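Long-range contacts in Blr6230 protein (PDB 5NGG), which is a subclass B3 metallo-beta-lactamase that probably hydrolyses beta-lactam antibiotics with the help of two zinc ions in its active site: residues 53-58 against 240-245; 68-73 against 108-113; 102-107 against 143-148; 125-130 against 176-181; 130-135 against 150-155. All coordinates share one frame; numbering follows the deposited sequence.

Contact 1: 53-58 against 240-245. With ZN (zinc ion), chain C.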
# COMPACT_ATOMS: atom_id res chain seq x y z
N ASP A 53 7.57 11.43 -2.84
CA ASP A 53 8.65 10.75 -3.53
C ASP A 53 8.96 9.33 -3.03
O ASP A 53 9.57 8.55 -3.75
CB ASP A 53 9.90 11.66 -3.49
CG ASP A 53 11.03 11.17 -4.34
OD1 ASP A 53 10.76 10.66 -5.45
OD2 ASP A 53 12.18 11.33 -3.89
N GLY A 54 8.52 9.01 -1.80
CA GLY A 54 8.83 7.73 -1.20
C GLY A 54 7.66 6.92 -0.72
O GLY A 54 7.89 5.77 -0.34
N ILE A 55 6.43 7.47 -0.73
CA ILE A 55 5.23 6.76 -0.28
C ILE A 55 4.16 7.00 -1.36
O ILE A 55 3.86 8.14 -1.70
CB ILE A 55 4.71 7.25 1.08
CG1 ILE A 55 5.72 6.91 2.19
CG2 ILE A 55 3.35 6.62 1.38
CD1 ILE A 55 5.46 7.60 3.50
N ALA A 56 3.60 5.92 -1.89
CA ALA A 56 2.61 6.00 -2.97
C ALA A 56 1.20 6.09 -2.38
O ALA A 56 0.82 5.27 -1.53
CB ALA A 56 2.74 4.77 -3.85
N VAL A 57 0.44 7.04 -2.89
CA VAL A 57 -0.97 7.27 -2.53
C VAL A 57 -1.69 7.47 -3.85
O VAL A 57 -1.11 8.09 -4.75
CB VAL A 57 -1.12 8.52 -1.61
CG1 VAL A 57 -2.60 8.75 -1.27
CG2 VAL A 57 -0.28 8.35 -0.35
N TYR A 58 -2.93 6.99 -3.95
CA TYR A 58 -3.65 7.10 -5.21
C TYR A 58 -5.07 7.59 -4.97
O TYR A 58 -5.69 7.31 -3.95
CB TYR A 58 -3.73 5.75 -5.94
CG TYR A 58 -2.42 5.03 -6.03
CD1 TYR A 58 -1.97 4.23 -4.99
CD2 TYR A 58 -1.61 5.11 -7.17
CE1 TYR A 58 -0.75 3.57 -5.05
CE2 TYR A 58 -0.41 4.42 -7.25
CZ TYR A 58 0.01 3.66 -6.18
OH TYR A 58 1.22 2.99 -6.28
N GLY A 240 1.92 -0.34 -5.90
CA GLY A 240 2.23 -0.68 -4.54
C GLY A 240 2.30 0.55 -3.66
O GLY A 240 2.17 1.67 -4.14
N PRO A 241 2.54 0.35 -2.35
CA PRO A 241 2.44 1.48 -1.41
C PRO A 241 3.71 2.31 -1.27
O PRO A 241 3.69 3.33 -0.59
CB PRO A 241 2.02 0.81 -0.11
CG PRO A 241 2.53 -0.55 -0.20
CD PRO A 241 2.65 -0.94 -1.65
N HIS A 242 4.79 1.89 -1.96
CA HIS A 242 6.00 2.69 -2.12
C HIS A 242 6.34 2.64 -3.60
O HIS A 242 6.22 1.58 -4.22
CB HIS A 242 7.15 2.12 -1.27
CG HIS A 242 6.91 2.22 0.20
ND1 HIS A 242 7.10 3.39 0.93
CD2 HIS A 242 6.50 1.30 1.10
CE1 HIS A 242 6.81 3.16 2.20
NE2 HIS A 242 6.44 1.90 2.33
N PRO A 243 6.81 3.77 -4.17
CA PRO A 243 7.07 3.78 -5.61
C PRO A 243 8.16 2.81 -6.08
O PRO A 243 8.15 2.38 -7.22
CB PRO A 243 7.38 5.27 -5.90
CG PRO A 243 7.62 5.90 -4.59
CD PRO A 243 6.97 5.09 -3.54
N GLU A 244 9.07 2.48 -5.16
CA GLU A 244 10.13 1.51 -5.39
C GLU A 244 9.62 0.12 -5.77
O GLU A 244 10.31 -0.60 -6.51
CB GLU A 244 11.02 1.44 -4.15
CG GLU A 244 11.80 2.73 -3.93
CD GLU A 244 11.12 3.74 -3.00
OE1 GLU A 244 9.88 3.73 -2.77
OE2 GLU A 244 11.87 4.59 -2.47
N VAL A 245 8.39 -0.22 -5.34
CA VAL A 245 7.77 -1.53 -5.67
C VAL A 245 7.72 -1.75 -7.18
O VAL A 245 7.83 -2.87 -7.65
CB VAL A 245 6.35 -1.64 -5.05
CG1 VAL A 245 5.52 -2.78 -5.63
CG2 VAL A 245 6.41 -1.74 -3.53
ZN ZN C . 5.47 1.16 4.05
O HOH W 1 10.33 4.89 -0.08
O HOH W 2 5.46 0.20 5.88
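His242 leans on Gly54 with one ring nitrogen and binds a zinc ion with the other. Its CB lies 3.8 Å from Gly54 O. A chi1 of -66° sets CG anti to its own carbonyl carbon, and CG lies near Gly54 O. ND1 then gives its N-H to Gly54 O at 2.8 Å, nearly straight (172°) and in the ring plane. CE1 passes 3.9 Å from Ile55 CG1, the two side chains running side by side in the same direction. At the tip, NE2 binds the zinc ion at 2.1 Å, a site shared with Asp105 and His106. Gly54 O is thus a second-shell acceptor that fixes the rotation of the ring and may enrich NE2 in electrons. Farther along the two segments, Ala56 N donates to Pro241 O at 2.9 Å from well above the carbonyl plane. Tyr58 OH donates to Gly240 O at 2.7 Å, in that carbonyl's plane and on a lone pair. The two loops meet between elements of both sheets: 53-58 leads into strand 58-62, while residues 240-245 follow strand 237-239, Ile55 and Pro241 touch helix 104-107, and Pro243 packs on Tyr49 of strand 47-49 and on helix 248-253.

Contact 2: 68-73 against 108-113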
# COMPACT_ATOMS: atom_id res chain seq x y z
N LEU A 68 -9.91 6.88 -2.14
CA LEU A 68 -8.53 7.16 -1.75
C LEU A 68 -7.87 5.87 -1.35
O LEU A 68 -8.37 5.15 -0.47
CB LEU A 68 -8.52 8.10 -0.55
CG LEU A 68 -7.16 8.51 -0.03
CD1 LEU A 68 -6.35 9.31 -1.02
CD2 LEU A 68 -7.33 9.31 1.24
N MET A 69 -6.75 5.53 -2.01
CA MET A 69 -5.95 4.33 -1.70
C MET A 69 -4.76 4.78 -0.88
O MET A 69 -3.82 5.38 -1.40
CB MET A 69 -5.48 3.65 -2.99
CG MET A 69 -4.67 2.38 -2.75
SD MET A 69 -5.56 0.99 -2.01
CE MET A 69 -6.66 0.57 -3.35
N ASP A 70 -4.84 4.51 0.43
CA ASP A 70 -3.82 4.80 1.44
C ASP A 70 -3.67 6.31 1.70
O ASP A 70 -4.32 7.15 1.09
CB ASP A 70 -2.47 4.11 1.11
CG ASP A 70 -2.53 2.61 1.27
OD1 ASP A 70 -3.23 2.09 2.18
OD2 ASP A 70 -1.82 1.93 0.49
N THR A 71 -2.85 6.59 2.72
CA THR A 71 -2.35 7.94 2.96
C THR A 71 -0.82 7.83 3.19
O THR A 71 -0.20 6.88 2.69
CB THR A 71 -3.09 8.63 4.13
OG1 THR A 71 -2.98 7.83 5.32
CG2 THR A 71 -4.54 8.89 3.78
N ALA A 72 -0.19 8.79 3.86
CA ALA A 72 1.25 8.77 4.05
C ALA A 72 1.56 8.94 5.54
O ALA A 72 0.71 8.62 6.38
CB ALA A 72 1.92 9.81 3.15
N MET A 73 2.73 9.45 5.89
CA MET A 73 3.07 9.65 7.28
C MET A 73 2.09 10.61 7.94
O MET A 73 1.52 11.46 7.24
CB MET A 73 4.49 10.18 7.45
CG MET A 73 5.59 9.20 7.08
SD MET A 73 5.78 7.86 8.27
CE MET A 73 6.61 8.70 9.61
N GLY A 108 -1.30 7.27 8.20
CA GLY A 108 -1.12 8.47 8.99
C GLY A 108 -2.18 9.54 8.81
O GLY A 108 -2.36 10.36 9.71
N GLY A 109 -2.85 9.54 7.67
CA GLY A 109 -3.90 10.52 7.39
C GLY A 109 -5.32 10.00 7.46
O GLY A 109 -6.26 10.76 7.18
N PHE A 110 -5.50 8.71 7.82
CA PHE A 110 -6.85 8.15 7.78
C PHE A 110 -7.83 8.83 8.74
O PHE A 110 -8.95 9.16 8.33
CB PHE A 110 -6.84 6.65 8.10
CG PHE A 110 -6.30 5.75 6.99
CD1 PHE A 110 -6.09 6.18 5.70
CD2 PHE A 110 -6.07 4.42 7.27
CE1 PHE A 110 -5.63 5.30 4.72
CE2 PHE A 110 -5.63 3.54 6.30
CZ PHE A 110 -5.43 3.98 5.02
N ALA A 111 -7.46 8.99 10.01
CA ALA A 111 -8.40 9.58 10.96
C ALA A 111 -8.82 10.98 10.52
O ALA A 111 -10.02 11.36 10.59
CB ALA A 111 -7.80 9.60 12.35
N GLU A 112 -7.84 11.76 10.04
CA GLU A 112 -8.10 13.13 9.63
C GLU A 112 -9.01 13.18 8.41
O GLU A 112 -10.01 13.93 8.38
CB GLU A 112 -6.79 13.84 9.32
CG GLU A 112 -6.97 15.25 8.80
CD GLU A 112 -5.69 16.04 8.75
OE1 GLU A 112 -4.76 15.76 9.53
OE2 GLU A 112 -5.64 17.01 7.97
N ILE A 113 -8.67 12.41 7.39
CA ILE A 113 -9.46 12.46 6.17
C ILE A 113 -10.86 11.88 6.40
O ILE A 113 -11.84 12.41 5.88
CB ILE A 113 -8.71 11.84 4.96
CG1 ILE A 113 -7.55 12.78 4.58
CG2 ILE A 113 -9.64 11.64 3.76
CD1 ILE A 113 -6.52 12.20 3.64
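Thr71 OG1 accepts the N-H of Gly109 at 2.9 Å with an N-H...O angle of 154°, and the same oxygen hydrogen-bonds to His106 O. Since a carbonyl can only accept, the hydroxyl works both ways, taking a proton from Gly109 N and giving its own to His106 O. Gly108 N comes within 3.4 Å of Thr71 OG1 at a poor angle and instead makes a weak, strongly bent bond (122°) to Ala72 O at 3.0 Å. Thr71 N also hydrogen-bonds to His106 O. Both carboxylate oxygens of Asp70 are satisfied away from this contact, OD2 by Thr100 and OD1 by Asn99, while Phe110 lies alongside and brings CZ to 4.1 Å from Asp70 OD1. The remaining contacts are apolar: Thr71 CG2 sits 3.7 Å from Phe110 CD1, and Leu68 CD2 meets Ile113 CD1 tip to tip at 3.8 Å. Helix 110-117 is thereby fixed against the end of strand 65-69, and the turn leading into it against the loop beyond. In the metallo-beta-lactamase fold this loop lies beside the zinc-binding HXHXDH motif, here His101 to His106, whose last residue is tied to Thr71.

Contact 3: 102-107 against 143-148. With ZN (zinc ion), chain C; ZN (zinc ion), chain D.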
# COMPACT_ATOMS: atom_id res chain seq x y z
N ALA A 102 -1.64 -1.79 7.50
CA ALA A 102 -1.84 -0.86 8.62
C ALA A 102 -0.53 -0.50 9.34
O ALA A 102 -0.37 -0.81 10.51
CB ALA A 102 -2.84 -1.46 9.58
N HIS A 103 0.37 0.18 8.65
CA HIS A 103 1.55 0.82 9.23
C HIS A 103 1.46 2.32 9.05
O HIS A 103 0.84 2.79 8.08
CB HIS A 103 2.85 0.32 8.58
CG HIS A 103 3.18 -1.09 8.88
ND1 HIS A 103 4.02 -1.81 8.06
CD2 HIS A 103 2.83 -1.91 9.90
CE1 HIS A 103 4.17 -3.02 8.58
NE2 HIS A 103 3.46 -3.10 9.69
N LEU A 104 2.08 3.06 9.97
CA LEU A 104 1.92 4.53 10.03
C LEU A 104 2.28 5.27 8.75
O LEU A 104 1.76 6.34 8.52
CB LEU A 104 2.69 5.13 11.19
CG LEU A 104 4.18 5.41 11.03
CD1 LEU A 104 4.67 6.35 12.14
CD2 LEU A 104 4.98 4.13 11.02
N ASP A 105 3.19 4.72 7.93
CA ASP A 105 3.56 5.37 6.69
C ASP A 105 2.49 5.28 5.61
O ASP A 105 2.61 5.94 4.57
CB ASP A 105 4.94 4.90 6.19
CG ASP A 105 5.10 3.39 6.03
OD1 ASP A 105 4.59 2.61 6.89
OD2 ASP A 105 5.77 3.03 5.02
N HIS A 106 1.44 4.49 5.87
CA HIS A 106 0.29 4.37 4.96
C HIS A 106 -1.03 4.78 5.59
O HIS A 106 -2.01 5.00 4.88
CB HIS A 106 0.20 2.95 4.41
CG HIS A 106 1.51 2.47 3.87
ND1 HIS A 106 2.09 3.02 2.74
CD2 HIS A 106 2.44 1.64 4.39
CE1 HIS A 106 3.30 2.51 2.58
NE2 HIS A 106 3.53 1.65 3.56
N THR A 107 -1.08 4.89 6.92
CA THR A 107 -2.34 5.15 7.64
C THR A 107 -2.38 6.50 8.33
O THR A 107 -3.37 6.83 8.98
CB THR A 107 -2.52 4.11 8.75
OG1 THR A 107 -1.43 4.28 9.65
CG2 THR A 107 -2.55 2.68 8.24
N GLU A 143 6.08 4.60 20.48
CA GLU A 143 5.36 5.79 20.05
C GLU A 143 5.81 6.33 18.71
O GLU A 143 5.02 6.99 18.03
CB GLU A 143 5.48 6.89 21.12
CG GLU A 143 4.77 6.58 22.43
CD GLU A 143 3.25 6.70 22.36
OE1 GLU A 143 2.68 6.97 21.27
OE2 GLU A 143 2.61 6.53 23.41
N ASP A 144 7.02 6.07 18.27
CA ASP A 144 7.40 6.61 16.97
C ASP A 144 6.84 5.78 15.79
O ASP A 144 7.01 6.17 14.63
CB ASP A 144 8.91 6.85 16.91
CG ASP A 144 9.36 7.95 17.87
OD1 ASP A 144 9.06 9.13 17.60
OD2 ASP A 144 9.98 7.63 18.89
N LEU A 145 6.18 4.66 16.09
CA LEU A 145 5.45 3.89 15.08
C LEU A 145 3.92 3.99 15.25
O LEU A 145 3.16 3.36 14.51
CB LEU A 145 5.93 2.45 15.09
CG LEU A 145 7.43 2.22 14.83
CD1 LEU A 145 7.76 0.75 14.99
CD2 LEU A 145 7.83 2.71 13.44
N ALA A 146 3.48 4.80 16.20
CA ALA A 146 2.06 5.01 16.41
C ALA A 146 1.47 5.95 15.36
O ALA A 146 2.16 6.70 14.69
CB ALA A 146 1.83 5.56 17.80
N PHE A 147 0.15 5.88 15.23
CA PHE A 147 -0.59 6.78 14.33
C PHE A 147 -1.98 7.04 14.89
O PHE A 147 -2.42 6.29 15.76
CB PHE A 147 -0.65 6.20 12.91
CG PHE A 147 -1.30 4.85 12.82
CD1 PHE A 147 -2.68 4.71 12.61
CD2 PHE A 147 -0.52 3.70 12.90
CE1 PHE A 147 -3.25 3.46 12.50
CE2 PHE A 147 -1.09 2.45 12.78
CZ PHE A 147 -2.46 2.32 12.58
N PRO A 148 -2.69 8.04 14.38
CA PRO A 148 -4.02 8.32 14.95
C PRO A 148 -5.01 7.19 14.65
O PRO A 148 -5.21 6.82 13.51
CB PRO A 148 -4.43 9.64 14.28
CG PRO A 148 -3.13 10.28 13.89
CD PRO A 148 -2.26 9.12 13.47
ZN ZN C . 5.47 1.16 4.05
ZN ZN D . 4.56 -1.40 6.11
O HOH W 3 2.82 1.63 12.37
O HOH W 2 5.46 0.20 5.88
O HOH W 4 -4.88 8.07 11.02
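Leu104 and Thr107, within and just after the HXHXDH zinc-binding motif of the metallo-beta-lactamase fold, pack against Phe147 and its neighbours in the loop 143-148. The zinc ligands of the motif take no part in this packing. His103 ND1 binds one zinc ion at 2.1 Å, in a site completed by His101 and His177, while Asp105 OD2 and His106 NE2 bind the second together with His242. A water bridges the two metals and donates to Asp105 OD1 at 2.8 Å, so the carboxylate probably helps orient the bridging ligand while holding its own zinc. In Leu104, chi1 of 82° sets CG between the backbone N and the carbonyl carbon. The branch CD1 meets Asp144 O at 3.4 Å, and CD2 touches Leu145 CD2 at 4.0 Å, the two leucine side chains crossing obliquely. Leu104 CB also packs on Phe147 CB. No direct hydrogen bond joins the segments; water does the polar work. One water accepts from Leu104 N and donates to Leu145 O, and another donates to both Thr107 O and Pro148 O. Thr107 lies over the Phe147 ring, the two side chains crossing at about a right angle. Its CB forms a CH-pi contact 4.0 Å from the ring centroid, 18° off the normal. Thr107 OG1 also makes a weak hydrogen bond to His103 O, and this oxygen of the threonine lies over the ring centre of Phe147, 3.2 Å from its CG.

Contact 4: 125-130 against 176-181. With ZN (zinc ion), chain D.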
# COMPACT_ATOMS: atom_id res chain seq x y z
N GLU A 125 -9.42 -7.66 7.42
CA GLU A 125 -9.93 -7.95 8.77
C GLU A 125 -8.83 -8.10 9.82
O GLU A 125 -8.98 -7.61 10.94
CB GLU A 125 -10.77 -9.22 8.73
CG GLU A 125 -11.33 -9.70 10.07
CD GLU A 125 -12.19 -10.94 9.92
OE1 GLU A 125 -13.09 -10.95 9.05
OE2 GLU A 125 -11.98 -11.90 10.69
N ARG A 126 -7.72 -8.74 9.49
CA ARG A 126 -6.70 -8.99 10.52
C ARG A 126 -5.88 -7.75 10.85
O ARG A 126 -5.15 -7.73 11.83
CB ARG A 126 -5.81 -10.15 10.14
CG ARG A 126 -6.58 -11.48 10.10
CD ARG A 126 -5.68 -12.67 10.36
NE ARG A 126 -4.59 -12.73 9.42
CZ ARG A 126 -3.50 -13.49 9.51
NH1 ARG A 126 -2.58 -13.40 8.57
NH2 ARG A 126 -3.32 -14.35 10.51
N ASP A 127 -5.99 -6.70 10.02
CA ASP A 127 -5.39 -5.40 10.35
C ASP A 127 -6.31 -4.49 11.16
O ASP A 127 -5.88 -3.43 11.63
CB ASP A 127 -4.88 -4.66 9.10
CG ASP A 127 -3.43 -5.02 8.72
OD1 ASP A 127 -2.81 -5.88 9.37
OD2 ASP A 127 -2.95 -4.45 7.72
N LYS A 128 -7.58 -4.86 11.32
CA LYS A 128 -8.51 -4.02 12.05
C LYS A 128 -8.00 -3.65 13.47
O LYS A 128 -8.08 -2.47 13.85
CB LYS A 128 -9.89 -4.68 12.09
CG LYS A 128 -10.95 -3.89 12.85
CD LYS A 128 -12.34 -4.49 12.70
CE LYS A 128 -13.38 -3.81 13.58
NZ LYS A 128 -14.69 -4.52 13.51
N PRO A 129 -7.44 -4.60 14.23
CA PRO A 129 -6.97 -4.18 15.57
C PRO A 129 -5.84 -3.16 15.54
O PRO A 129 -5.75 -2.31 16.42
CB PRO A 129 -6.50 -5.49 16.22
CG PRO A 129 -7.14 -6.58 15.45
CD PRO A 129 -7.38 -6.06 14.06
N LEU A 130 -4.99 -3.25 14.51
CA LEU A 130 -3.87 -2.31 14.33
C LEU A 130 -4.39 -0.92 14.00
O LEU A 130 -3.95 0.08 14.57
CB LEU A 130 -2.94 -2.79 13.21
CG LEU A 130 -1.93 -3.90 13.48
CD1 LEU A 130 -2.58 -5.19 13.95
CD2 LEU A 130 -1.12 -4.14 12.21
N GLY A 176 1.70 -11.08 5.65
CA GLY A 176 3.13 -11.26 5.89
C GLY A 176 3.69 -9.96 6.39
O GLY A 176 4.03 -9.81 7.56
N HIS A 177 3.74 -8.96 5.50
CA HIS A 177 4.26 -7.67 5.90
C HIS A 177 3.38 -7.07 7.05
O HIS A 177 3.90 -6.37 7.93
CB HIS A 177 4.35 -6.74 4.68
CG HIS A 177 4.89 -5.39 4.98
ND1 HIS A 177 6.23 -5.10 5.05
CD2 HIS A 177 4.24 -4.25 5.29
CE1 HIS A 177 6.38 -3.81 5.35
NE2 HIS A 177 5.19 -3.28 5.52
N SER A 178 2.07 -7.33 7.01
CA SER A 178 1.19 -7.15 8.15
C SER A 178 0.21 -8.31 8.14
O SER A 178 0.04 -8.97 7.11
CB SER A 178 0.45 -5.81 8.08
OG SER A 178 -0.60 -5.86 7.11
N PRO A 179 -0.46 -8.57 9.27
CA PRO A 179 -1.37 -9.72 9.29
C PRO A 179 -2.58 -9.59 8.36
O PRO A 179 -3.08 -10.61 7.87
CB PRO A 179 -1.76 -9.85 10.77
CG PRO A 179 -1.51 -8.51 11.35
CD PRO A 179 -0.32 -7.97 10.61
N GLY A 180 -3.03 -8.36 8.15
CA GLY A 180 -4.20 -8.08 7.32
C GLY A 180 -3.87 -7.41 5.99
O GLY A 180 -4.78 -6.87 5.35
N CYS A 181 -2.62 -7.52 5.54
CA CYS A 181 -2.15 -6.91 4.29
C CYS A 181 -3.06 -7.38 3.13
O CYS A 181 -3.22 -8.61 2.94
CB CYS A 181 -0.70 -7.38 4.09
SG CYS A 181 0.48 -6.35 3.20
ZN ZN D . 4.56 -1.40 6.11
O HOH W 2 5.46 0.20 5.88
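Asp127 grips the turn 178-181 with both carboxylate oxygens. OD2 takes the hydroxyl hydrogen of Ser178 OG at 2.8 Å on its syn lone pair and also accepts from Ala102 N. OD1 accepts from Gly180 N at 2.8 Å, the donor standing 68° out of the carboxylate plane. A buried charge thus meets three donors, and the backbones close in until Arg126 CA and Gly180 CA are 4.2 Å apart. Pro179 packs alongside, its CD 3.5 Å from Asp127 OD1 and 4.2 Å from Leu130 CD2. The Arg126 side is looser and exposed. A bend at chi3 (-57°) turns NE back toward the proline; NE and NH1 make two weak, bent bonds to Pro179 O, at 3.0 and 2.9 Å. Pro179 CB lies over one guanidinium face, toward its rim, and NH1 has a stronger partner in the salt bridge to Asp222. The type I turn follows His177, a zinc ligand, and ends at Cys181, disulfide-bonded to Cys201. The contact thereby ties the link between strand 120-124 of the seven-stranded sheet and helix 128-133 to the loop joining strands 167-173 and 182-190 of the other sheet.

Contact 5: 130-135 against 150-155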
# COMPACT_ATOMS: atom_id res chain seq x y z
N LEU A 130 -4.99 -3.25 14.51
CA LEU A 130 -3.87 -2.31 14.33
C LEU A 130 -4.39 -0.92 14.00
O LEU A 130 -3.95 0.08 14.57
CB LEU A 130 -2.94 -2.79 13.21
CG LEU A 130 -1.93 -3.90 13.48
CD1 LEU A 130 -2.58 -5.19 13.95
CD2 LEU A 130 -1.12 -4.14 12.21
N LEU A 131 -5.32 -0.84 13.05
CA LEU A 131 -5.92 0.44 12.67
C LEU A 131 -6.66 1.08 13.84
O LEU A 131 -6.54 2.29 14.06
CB LEU A 131 -6.87 0.24 11.49
CG LEU A 131 -6.15 -0.12 10.19
CD1 LEU A 131 -7.11 -0.73 9.18
CD2 LEU A 131 -5.51 1.11 9.60
N GLU A 132 -7.43 0.27 14.55
CA GLU A 132 -8.27 0.77 15.62
C GLU A 132 -7.47 1.10 16.87
O GLU A 132 -7.94 1.87 17.71
CB GLU A 132 -9.44 -0.18 15.88
CG GLU A 132 -10.34 -0.27 14.66
CD GLU A 132 -11.76 -0.73 14.89
OE1 GLU A 132 -12.07 -1.27 15.97
OE2 GLU A 132 -12.55 -0.57 13.94
N GLY A 133 -6.28 0.55 17.01
CA GLY A 133 -5.40 0.86 18.13
C GLY A 133 -4.33 1.89 17.83
O GLY A 133 -3.79 2.49 18.74
N GLY A 134 -3.98 2.06 16.56
CA GLY A 134 -2.93 3.01 16.18
C GLY A 134 -1.53 2.61 16.61
O GLY A 134 -0.73 3.48 16.99
N TYR A 135 -1.21 1.32 16.55
CA TYR A 135 0.08 0.79 17.04
C TYR A 135 0.69 -0.20 16.06
O TYR A 135 -0.01 -0.74 15.19
CB TYR A 135 -0.09 0.13 18.45
CG TYR A 135 -0.98 -1.12 18.40
CD1 TYR A 135 -0.48 -2.35 18.00
CD2 TYR A 135 -2.33 -1.05 18.73
CE1 TYR A 135 -1.29 -3.48 17.95
CE2 TYR A 135 -3.15 -2.17 18.68
CZ TYR A 135 -2.63 -3.38 18.28
OH TYR A 135 -3.46 -4.50 18.24
N VAL A 150 -8.15 4.82 14.01
CA VAL A 150 -9.28 5.01 13.11
C VAL A 150 -10.15 3.76 13.08
O VAL A 150 -9.62 2.63 13.07
CB VAL A 150 -8.73 5.39 11.69
CG1 VAL A 150 -7.84 4.30 11.09
CG2 VAL A 150 -9.84 5.81 10.75
N LYS A 151 -11.46 3.97 13.05
CA LYS A 151 -12.41 2.86 13.00
C LYS A 151 -12.55 2.31 11.58
O LYS A 151 -12.59 3.06 10.60
CB LYS A 151 -13.76 3.28 13.55
CG LYS A 151 -13.66 3.64 15.02
CD LYS A 151 -15.00 3.90 15.66
CE LYS A 151 -14.89 3.83 17.17
NZ LYS A 151 -14.85 2.42 17.68
N VAL A 152 -12.63 0.98 11.49
CA VAL A 152 -12.80 0.31 10.23
C VAL A 152 -14.31 0.10 10.02
O VAL A 152 -14.99 -0.51 10.86
CB VAL A 152 -12.05 -1.03 10.21
CG1 VAL A 152 -12.36 -1.83 8.95
CG2 VAL A 152 -10.55 -0.80 10.35
N ASP A 153 -14.82 0.58 8.90
CA ASP A 153 -16.24 0.44 8.57
C ASP A 153 -16.58 -0.89 7.91
O ASP A 153 -17.70 -1.39 8.07
CB ASP A 153 -16.70 1.61 7.74
CG ASP A 153 -16.52 2.91 8.46
OD1 ASP A 153 -17.33 3.19 9.36
OD2 ASP A 153 -15.57 3.66 8.15
N ARG A 154 -15.65 -1.44 7.14
CA ARG A 154 -15.84 -2.73 6.50
C ARG A 154 -14.50 -3.48 6.54
O ARG A 154 -13.50 -2.99 6.01
CB ARG A 154 -16.30 -2.58 5.06
CG ARG A 154 -16.56 -3.92 4.40
CD ARG A 154 -17.14 -3.73 3.03
NE ARG A 154 -17.17 -4.99 2.30
CZ ARG A 154 -17.43 -5.11 1.00
NH1 ARG A 154 -17.70 -4.04 0.26
NH2 ARG A 154 -17.42 -6.32 0.45
N ALA A 155 -14.53 -4.68 7.13
CA ALA A 155 -13.38 -5.55 7.24
C ALA A 155 -13.49 -6.59 6.12
O ALA A 155 -14.51 -7.26 6.02
CB ALA A 155 -13.35 -6.22 8.61
O HOH W 5 -12.24 1.17 17.54
O HOH W 6 -15.27 -0.57 13.78
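Glu132 OE2 accepts two bonds, one from Val152 N at 2.9 Å and one from a water at 2.7 Å. The first is almost perfectly straight (177°) and uses the anti lone pair of the carboxylate oxygen. The water donates to Val152 O as well, so the carboxylate holds both polar backbone atoms of that residue, one of them through solvent. These bonds clasp two parts of a beta-alpha-beta unit, strand 120-124, helix 128-133 and strand 154-156, with helix 128-133 set against the chain that enters the last strand. Glu132 CG passes 3.4 Å from Val150 O, and chi2 of -158° extends CD toward Lys151 CA. The other oxygen, OE1, takes a weak bond from a second water, which accepts from Lys151 NZ on the solvent side. One residue earlier, Leu131 O accepts from Val150 N at 3.0 Å, the donor standing 36° out of the carbonyl plane. The helix ends at Gly133, and Gly134 leaves helical angles with positive phi. The inner side is apolar. Leu131 touches Ala123, Val150 and Val152 touch Leu121 of the same strand 120-124, and both Leu131 and Val150 reach Phe110 of helix 110-117. Leu131 and Val152 cross at about a right angle, CD1 of the leucine 3.6 Å from CG2 of the valine.

In the fold
Contacts 1, 3 and 4 bring together five of the six protein ligands of the two-zinc site: His242 shares one metal with Asp105 and His106, His177 the other with His103, and one water bridges both. Contact 2 is wholly buried and binds no active-site zinc, but reaches contact 3 through the Thr71 N to His106 O bond. Contact 5 lies farthest out, about 16 Å between its centre and the chain's, and combines a direct carboxylate bond with water bridges; contact 1, about 7 Å out, relies on backbone acceptors and histidine. Contacts 4 and 5 share Leu130 and helix 128-133, whereas contacts 2 and 5 meet where Phe110 packs on Val150 and Leu131. Contact 3 alone lacks direct hydrogen bonds between its segments.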